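PDB 3WO8: beta-N-acetylglucosaminidase from Thermotoga maritima, which probably hydrolyses terminal non-reducing N-acetyl-D-hexosamine residues from N-acetyl-beta-D-hexosaminides, as a member of glycosyl hydrolase family 3. Local coordinates for residues Ala337-Phe349 / Lys453-Lys467. Numbering follows the deposited sequence.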
ATOM      1  N   ALA B 337      -5.773  -2.113 -15.088  1.00 33.16           N
ATOM      2  CA  ALA B 337      -5.265  -2.785 -16.296  1.00 32.78           C
ATOM      3  C   ALA B 337      -5.978  -2.290 -17.531  1.00 34.41           C
ATOM      4  O   ALA B 337      -5.352  -1.943 -18.540  1.00 35.88           O
ATOM      5  CB  ALA B 337      -5.425  -4.292 -16.171  1.00 32.89           C
ATOM      6  N   ASP B 338      -7.299  -2.226 -17.447  1.00 37.78           N
ATOM      7  CA  ASP B 338      -8.089  -1.882 -18.615  1.00 39.34           C
ATOM      8  C   ASP B 338      -7.844  -0.470 -18.966  1.00 39.97           C
ATOM      9  O   ASP B 338      -7.675  -0.156 -20.166  1.00 46.23           O
ATOM     10  CB  ASP B 338      -9.584  -2.081 -18.379  1.00 45.33           C
ATOM     11  CG  ASP B 338      -9.931  -3.489 -18.053  1.00 46.21           C
ATOM     12  OD1 ASP B 338      -9.395  -4.410 -18.696  1.00 58.50           O
ATOM     13  OD2 ASP B 338     -10.732  -3.679 -17.141  1.00 51.79           O
ATOM     14  N   VAL B 339      -7.823   0.394 -17.944  1.00 35.77           N
ATOM     15  CA  VAL B 339      -7.575   1.804 -18.191  1.00 35.34           C
ATOM     16  C   VAL B 339      -6.252   1.963 -18.912  1.00 35.72           C
ATOM     17  O   VAL B 339      -6.128   2.767 -19.818  1.00 36.83           O
ATOM     18  CB  VAL B 339      -7.548   2.594 -16.890  1.00 38.78           C
ATOM     19  CG1 VAL B 339      -7.026   4.005 -17.127  1.00 38.90           C
ATOM     20  CG2 VAL B 339      -8.939   2.653 -16.316  1.00 40.92           C
ATOM     21  N   SER B 340      -5.262   1.154 -18.544  1.00 37.63           N
ATOM     22  CA  SER B 340      -3.939   1.309 -19.114  1.00 41.60           C
ATOM     23  C   SER B 340      -3.939   0.847 -20.549  1.00 43.35           C
ATOM     24  O   SER B 340      -3.407   1.555 -21.435  1.00 41.76           O
ATOM     25  CB  SER B 340      -2.890   0.542 -18.326  1.00 43.11           C
ATOM     26  OG  SER B 340      -3.271   0.432 -16.959  1.00 50.91           O
ATOM     27  N   MET B 341      -4.517  -0.340 -20.765  1.00 43.25           N
ATOM     28  CA  MET B 341      -4.657  -0.892 -22.113  1.00 42.53           C
ATOM     29  C   MET B 341      -5.259   0.130 -23.074  1.00 38.85           C
ATOM     30  O   MET B 341      -4.690   0.433 -24.127  1.00 34.94           O
ATOM     31  CB  MET B 341      -5.542  -2.141 -22.111  1.00 45.70           C
ATOM     32  CG  MET B 341      -5.585  -2.843 -23.483  1.00 48.76           C
ATOM     33  SD  MET B 341      -3.978  -3.436 -24.111  1.00 50.45           S
ATOM     34  CE  MET B 341      -3.489  -2.432 -25.502  1.00 46.31           C
ATOM     35  N   LYS B 342      -6.395   0.686 -22.663  1.00 41.60           N
ATOM     36  CA  LYS B 342      -7.201   1.553 -23.532  1.00 44.06           C
ATOM     37  C   LYS B 342      -6.472   2.811 -23.977  1.00 42.53           C
ATOM     38  O   LYS B 342      -6.830   3.407 -24.998  1.00 39.63           O
ATOM     39  CB  LYS B 342      -8.518   1.914 -22.844  1.00 47.23           C
ATOM     40  CG  LYS B 342      -9.454   2.786 -23.678  1.00 58.47           C
ATOM     41  CD  LYS B 342     -10.945   2.444 -23.484  1.00 68.08           C
ATOM     42  CE  LYS B 342     -11.888   3.434 -24.189  1.00 73.13           C
ATOM     43  NZ  LYS B 342     -12.349   4.558 -23.308  1.00 73.38           N
ATOM     44  N   ALA B 343      -5.452   3.222 -23.226  1.00 41.33           N
ATOM     45  CA  ALA B 343      -4.708   4.428 -23.590  1.00 40.57           C
ATOM     46  C   ALA B 343      -3.577   4.180 -24.598  1.00 41.44           C
ATOM     47  O   ALA B 343      -2.909   5.136 -25.048  1.00 39.13           O
ATOM     48  CB  ALA B 343      -4.180   5.109 -22.334  1.00 41.26           C
ATOM     49  N   VAL B 344      -3.373   2.909 -24.960  1.00 42.39           N
ATOM     50  CA  VAL B 344      -2.319   2.522 -25.900  1.00 44.73           C
ATOM     51  C   VAL B 344      -2.823   2.407 -27.356  1.00 45.97           C
ATOM     52  O   VAL B 344      -3.907   1.891 -27.636  1.00 46.20           O
ATOM     53  CB  VAL B 344      -1.691   1.148 -25.557  1.00 49.00           C
ATOM     54  CG1 VAL B 344      -0.362   0.997 -26.265  1.00 51.89           C
ATOM     55  CG2 VAL B 344      -1.477   0.943 -24.065  1.00 48.79           C
ATOM     56  N   GLU B 345      -1.987   2.882 -28.263  1.00 50.90           N
ATOM     57  CA  GLU B 345      -2.177   2.778 -29.703  1.00 53.84           C
ATOM     58  C   GLU B 345      -0.985   2.032 -30.253  1.00 52.94           C
ATOM     59  O   GLU B 345       0.140   2.341 -29.848  1.00 49.47           O
ATOM     60  CB  GLU B 345      -2.167   4.170 -30.348  1.00 57.16           C
ATOM     61  CG  GLU B 345      -3.486   4.934 -30.274  1.00 64.28           C
ATOM     62  CD  GLU B 345      -3.302   6.435 -30.456  1.00 66.99           C
ATOM     63  OE1 GLU B 345      -2.176   6.937 -30.231  1.00 51.78           O
ATOM     64  OE2 GLU B 345      -4.296   7.117 -30.801  1.00 78.02           O
ATOM     65  N   PHE B 346      -1.222   1.073 -31.165  1.00 50.84           N
ATOM     66  CA  PHE B 346      -0.151   0.501 -31.994  1.00 47.37           C
ATOM     67  C   PHE B 346      -0.135   1.179 -33.349  1.00 44.95           C
ATOM     68  O   PHE B 346      -1.140   1.323 -33.952  1.00 53.90           O
ATOM     69  CB  PHE B 346      -0.334  -0.987 -32.180  1.00 51.22           C
ATOM     70  CG  PHE B 346      -0.630  -1.732 -30.906  1.00 62.65           C
ATOM     71  CD1 PHE B 346       0.383  -2.149 -30.062  1.00 63.72           C
ATOM     72  CD2 PHE B 346      -1.939  -2.030 -30.566  1.00 74.39           C
ATOM     73  CE1 PHE B 346       0.089  -2.852 -28.911  1.00 66.75           C
ATOM     74  CE2 PHE B 346      -2.245  -2.732 -29.413  1.00 78.26           C
ATOM     75  CZ  PHE B 346      -1.223  -3.137 -28.585  1.00 78.58           C
ATOM     76  N   LEU B 347       1.019   1.576 -33.831  1.00 47.53           N
ATOM     77  CA  LEU B 347       1.151   2.363 -35.055  1.00 52.22           C
ATOM     78  C   LEU B 347       2.176   1.742 -36.027  1.00 61.02           C
ATOM     79  O   LEU B 347       3.402   1.819 -35.809  1.00 57.10           O
ATOM     80  CB  LEU B 347       1.663   3.790 -34.732  1.00 51.79           C
ATOM     81  CG  LEU B 347       0.714   4.957 -34.448  1.00 50.63           C
ATOM     82  CD1 LEU B 347      -0.526   4.489 -33.693  1.00 50.85           C
ATOM     83  CD2 LEU B 347       1.474   6.077 -33.728  1.00 46.88           C
ATOM     84  N   GLY B 348       1.679   1.192 -37.131  1.00 61.88           N
ATOM     85  CA  GLY B 348       2.552   0.710 -38.210  1.00 54.52           C
ATOM     86  C   GLY B 348       2.652  -0.803 -38.272  1.00 52.58           C
ATOM     87  O   GLY B 348       3.397  -1.327 -39.076  1.00 52.63           O
ATOM     88  N   PHE B 349       1.898  -1.503 -37.437  1.00 48.91           N
ATOM     89  CA  PHE B 349       1.878  -2.952 -37.447  1.00 56.23           C
ATOM     90  C   PHE B 349       0.714  -3.344 -36.578  1.00 57.20           C
ATOM     91  O   PHE B 349       0.182  -2.511 -35.864  1.00 63.61           O
ATOM     92  CB  PHE B 349       3.163  -3.522 -36.828  1.00 60.10           C
ATOM     93  CG  PHE B 349       3.353  -3.130 -35.385  1.00 58.04           C
ATOM     94  CD1 PHE B 349       3.926  -1.891 -35.057  1.00 54.83           C
ATOM     95  CD2 PHE B 349       2.884  -3.959 -34.358  1.00 53.69           C
ATOM     96  CE1 PHE B 349       4.060  -1.514 -33.734  1.00 56.24           C
ATOM     97  CE2 PHE B 349       3.014  -3.585 -33.037  1.00 52.67           C
ATOM     98  CZ  PHE B 349       3.605  -2.365 -32.723  1.00 54.61           C
ATOM     99  N   LYS B 453       7.386   1.294 -36.748  1.00 59.76           N
ATOM    100  CA  LYS B 453       6.574   0.560 -35.775  1.00 59.67           C
ATOM    101  C   LYS B 453       6.646   1.285 -34.417  1.00 57.51           C
ATOM    102  O   LYS B 453       7.741   1.542 -33.898  1.00 58.99           O
ATOM    103  CB  LYS B 453       7.064  -0.886 -35.651  1.00 64.52           C
ATOM    104  CG  LYS B 453       7.048  -1.690 -36.947  1.00 62.88           C
ATOM    105  CD  LYS B 453       7.081  -3.199 -36.654  1.00 68.43           C
ATOM    106  CE  LYS B 453       7.259  -4.059 -37.901  1.00 67.43           C
ATOM    107  NZ  LYS B 453       8.333  -3.491 -38.764  1.00 69.29           N
ATOM    108  N   ILE B 454       5.484   1.659 -33.876  1.00 53.54           N
ATOM    109  CA  ILE B 454       5.416   2.483 -32.686  1.00 47.20           C
ATOM    110  C   ILE B 454       4.372   1.997 -31.711  1.00 49.68           C
ATOM    111  O   ILE B 454       3.243   1.694 -32.098  1.00 45.19           O
ATOM    112  CB  ILE B 454       5.060   3.910 -33.026  1.00 50.30           C
ATOM    113  CG1 ILE B 454       6.038   4.468 -34.055  1.00 52.64           C
ATOM    114  CG2 ILE B 454       5.072   4.757 -31.754  1.00 51.38           C
ATOM    115  CD1 ILE B 454       5.592   5.799 -34.629  1.00 53.18           C
ATOM    116  N   VAL B 455       4.763   1.907 -30.438  1.00 50.39           N
ATOM    117  CA  VAL B 455       3.805   1.694 -29.359  1.00 47.59           C
ATOM    118  C   VAL B 455       3.785   2.979 -28.537  1.00 43.74           C
ATOM    119  O   VAL B 455       4.831   3.441 -28.013  1.00 40.49           O
ATOM    120  CB  VAL B 455       4.135   0.482 -28.496  1.00 46.87           C
ATOM    121  CG1 VAL B 455       3.076   0.308 -27.426  1.00 49.82           C
ATOM    122  CG2 VAL B 455       4.171  -0.761 -29.334  1.00 46.03           C
ATOM    123  N   VAL B 456       2.589   3.571 -28.510  1.00 40.80           N
ATOM    124  CA  VAL B 456       2.293   4.794 -27.766  1.00 43.04           C
ATOM    125  C   VAL B 456       1.544   4.385 -26.524  1.00 39.32           C
ATOM    126  O   VAL B 456       0.356   4.111 -26.579  1.00 42.86           O
ATOM    127  CB  VAL B 456       1.443   5.793 -28.596  1.00 42.88           C
ATOM    128  CG1 VAL B 456       1.157   7.025 -27.774  1.00 44.62           C
ATOM    129  CG2 VAL B 456       2.176   6.210 -29.890  1.00 40.61           C
ATOM    130  N   THR B 457       2.266   4.264 -25.421  1.00 42.53           N
ATOM    131  CA  THR B 457       1.637   4.091 -24.099  1.00 42.50           C
ATOM    132  C   THR B 457       1.385   5.507 -23.661  1.00 44.64           C
ATOM    133  O   THR B 457       1.925   6.483 -24.262  1.00 53.64           O
ATOM    134  CB  THR B 457       2.596   3.439 -23.087  1.00 40.06           C
ATOM    135  OG1 THR B 457       3.838   4.156 -23.067  1.00 33.61           O
ATOM    136  CG2 THR B 457       2.863   1.994 -23.461  1.00 40.05           C
ATOM    137  N   ARG B 458       0.647   5.716 -22.606  1.00 40.21           N
ATOM    138  CA  ARG B 458       0.762   7.113 -22.110  1.00 41.70           C
ATOM    139  C   ARG B 458       1.256   7.145 -20.680  1.00 35.98           C
ATOM    140  O   ARG B 458       0.737   7.861 -19.854  1.00 38.79           O
ATOM    141  CB  ARG B 458      -0.543   7.866 -22.336  1.00 43.93           C
ATOM    142  CG  ARG B 458      -0.669   8.397 -23.750  1.00 42.32           C
ATOM    143  CD  ARG B 458      -2.128   8.508 -24.171  1.00 46.60           C
ATOM    144  NE  ARG B 458      -2.189   9.190 -25.458  1.00 47.98           N
ATOM    145  CZ  ARG B 458      -2.450   8.623 -26.634  1.00 47.06           C
ATOM    146  NH1 ARG B 458      -2.744   7.330 -26.743  1.00 48.52           N
ATOM    147  NH2 ARG B 458      -2.415   9.377 -27.717  1.00 47.66           N
ATOM    148  N   SER B 459       2.299   6.360 -20.459  1.00 33.82           N
ATOM    149  CA  SER B 459       2.720   5.910 -19.164  1.00 35.35           C
ATOM    150  C   SER B 459       4.080   5.240 -19.306  1.00 36.86           C
ATOM    151  O   SER B 459       4.362   4.584 -20.299  1.00 33.34           O
ATOM    152  CB  SER B 459       1.746   4.886 -18.569  1.00 33.81           C
ATOM    153  OG  SER B 459       1.416   5.203 -17.245  1.00 40.80           O
ATOM    154  N   THR B 460       4.917   5.457 -18.295  1.00 38.09           N
ATOM    155  CA  THR B 460       6.083   4.658 -18.048  1.00 35.88           C
ATOM    156  C   THR B 460       5.767   3.490 -17.127  1.00 34.55           C
ATOM    157  O   THR B 460       6.620   2.648 -16.916  1.00 34.60           O
ATOM    158  CB  THR B 460       7.135   5.493 -17.344  1.00 39.70           C
ATOM    159  OG1 THR B 460       6.581   6.012 -16.137  1.00 37.81           O
ATOM    160  CG2 THR B 460       7.583   6.657 -18.262  1.00 42.23           C
ATOM    161  N   LYS B 461       4.537   3.416 -16.619  1.00 31.09           N
ATOM    162  CA  LYS B 461       4.197   2.405 -15.651  1.00 33.40           C
ATOM    163  C   LYS B 461       4.298   0.966 -16.169  1.00 32.98           C
ATOM    164  O   LYS B 461       4.022   0.664 -17.323  1.00 30.49           O
ATOM    165  CB  LYS B 461       2.818   2.648 -14.982  1.00 36.24           C
ATOM    166  CG  LYS B 461       2.574   4.028 -14.343  1.00 36.18           C
ATOM    167  CD  LYS B 461       3.661   4.581 -13.438  1.00 35.77           C
ATOM    168  CE  LYS B 461       3.336   4.403 -11.968  1.00 39.22           C
ATOM    169  NZ  LYS B 461       4.494   4.965 -11.229  1.00 42.73           N
ATOM    170  N   PRO B 462       4.752   0.075 -15.299  1.00 31.96           N
ATOM    171  CA  PRO B 462       4.859  -1.270 -15.730  1.00 33.24           C
ATOM    172  C   PRO B 462       3.623  -1.775 -16.431  1.00 35.56           C
ATOM    173  O   PRO B 462       3.738  -2.360 -17.510  1.00 36.69           O
ATOM    174  CB  PRO B 462       5.105  -2.008 -14.424  1.00 32.57           C
ATOM    175  CG  PRO B 462       6.066  -1.079 -13.759  1.00 33.41           C
ATOM    176  CD  PRO B 462       5.526   0.304 -14.067  1.00 32.88           C
ATOM    177  N   ILE B 463       2.457  -1.538 -15.845  1.00 35.55           N
ATOM    178  CA  ILE B 463       1.217  -2.134 -16.355  1.00 34.70           C
ATOM    179  C   ILE B 463       0.985  -1.772 -17.824  1.00 34.28           C
ATOM    180  O   ILE B 463       0.559  -2.586 -18.637  1.00 31.45           O
ATOM    181  CB  ILE B 463       0.000  -1.779 -15.482  1.00 33.59           C
ATOM    182  CG1 ILE B 463      -1.243  -2.573 -15.900  1.00 34.80           C
ATOM    183  CG2 ILE B 463      -0.300  -0.310 -15.593  1.00 33.82           C
ATOM    184  CD1 ILE B 463      -1.004  -4.030 -16.236  1.00 32.83           C
ATOM    185  N   SER B 464       1.337  -0.562 -18.189  1.00 36.65           N
ATOM    186  CA  SER B 464       1.079  -0.130 -19.559  1.00 38.81           C
ATOM    187  C   SER B 464       1.956  -0.880 -20.522  1.00 39.91           C
ATOM    188  O   SER B 464       1.486  -1.375 -21.513  1.00 39.90           O
ATOM    189  CB  SER B 464       1.270   1.374 -19.666  1.00 39.79           C
ATOM    190  OG  SER B 464       0.449   2.004 -18.666  1.00 37.98           O
ATOM    191  N   ILE B 465       3.236  -0.987 -20.197  1.00 43.18           N
ATOM    192  CA  ILE B 465       4.208  -1.758 -21.001  1.00 39.36           C
ATOM    193  C   ILE B 465       3.808  -3.240 -21.043  1.00 38.96           C
ATOM    194  O   ILE B 465       3.807  -3.842 -22.099  1.00 41.81           O
ATOM    195  CB  ILE B 465       5.655  -1.584 -20.461  1.00 37.82           C
ATOM    196  CG1 ILE B 465       6.072  -0.131 -20.596  1.00 39.73           C
ATOM    197  CG2 ILE B 465       6.632  -2.412 -21.253  1.00 39.54           C
ATOM    198  CD1 ILE B 465       7.505   0.177 -20.264  1.00 40.47           C
ATOM    199  N   TYR B 466       3.433  -3.809 -19.909  1.00 35.58           N
ATOM    200  CA  TYR B 466       3.001  -5.184 -19.880  1.00 37.00           C
ATOM    201  C   TYR B 466       1.808  -5.401 -20.800  1.00 43.94           C
ATOM    202  O   TYR B 466       1.853  -6.251 -21.689  1.00 46.63           O
ATOM    203  CB  TYR B 466       2.612  -5.549 -18.467  1.00 39.95           C
ATOM    204  CG  TYR B 466       2.158  -6.964 -18.267  1.00 40.39           C
ATOM    205  CD1 TYR B 466       3.050  -8.010 -18.325  1.00 42.67           C
ATOM    206  CD2 TYR B 466       0.843  -7.249 -17.978  1.00 43.86           C
ATOM    207  CE1 TYR B 466       2.642  -9.321 -18.115  1.00 48.18           C
ATOM    208  CE2 TYR B 466       0.415  -8.553 -17.783  1.00 48.15           C
ATOM    209  CZ  TYR B 466       1.313  -9.577 -17.848  1.00 47.62           C
ATOM    210  OH  TYR B 466       0.875 -10.835 -17.649  1.00 44.30           O
ATOM    211  N   LYS B 467       0.743  -4.625 -20.596  1.00 44.40           N
ATOM    212  CA  LYS B 467      -0.440  -4.726 -21.436  1.00 40.48           C
ATOM    213  C   LYS B 467      -0.108  -4.582 -22.917  1.00 40.40           C
ATOM    214  O   LYS B 467      -0.586  -5.376 -23.724  1.00 47.57           O
ATOM    215  CB  LYS B 467      -1.505  -3.705 -21.068  1.00 40.23           C
ATOM    216  CG  LYS B 467      -2.122  -3.835 -19.682  1.00 43.09           C
ATOM    217  CD  LYS B 467      -2.784  -5.175 -19.401  1.00 43.08           C
ATOM    218  CE  LYS B 467      -3.821  -5.546 -20.440  1.00 41.48           C
ATOM    219  NZ  LYS B 467      -4.722  -6.574 -19.838  1.00 41.95           N
TER
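Arg458 NH1 donates to the carbonyl oxygen of Ala343 at 2.8 Å, the acceptor lying almost exactly in the guanidinium plane, while the donor stands 30° off the plane of the carbonyl. The chain of Arg458, extended from CG to NE, carries the group past Ala343 to the start of strand 345-347. There its NH2 also makes a loose salt bridge to Glu345 OE1 at 3.5 Å, with the carboxylate turned well out of the guanidinium plane, and Val456 CG1 lies over one face, offset toward its rim. A leucine in place of Arg458 would probably leave the Ala343 carbonyl without this donor and the Glu345 carboxylate without its mate. Beyond, strand 345-347 adds an antiparallel edge to an otherwise parallel sheet, beside strand 453-456. Glu345 with Val456 and Leu347 with Ile454 each share two backbone hydrogen bonds, Val456 N to Glu345 O being nearly straight (171°). Phe349, its CG set between backbone N and carbonyl carbon (chi1 62°), puts CZ against Val455 CG2 at 3.8 Å, edge-on. On the helical side, Ile463 CG2 packs on Ser340 OG (3.4 Å), a hydroxyl hydrogen-bonded to Leu336 O, and Lys467 CB touches Met341 SD as the side chains cross nearly perpendicularly.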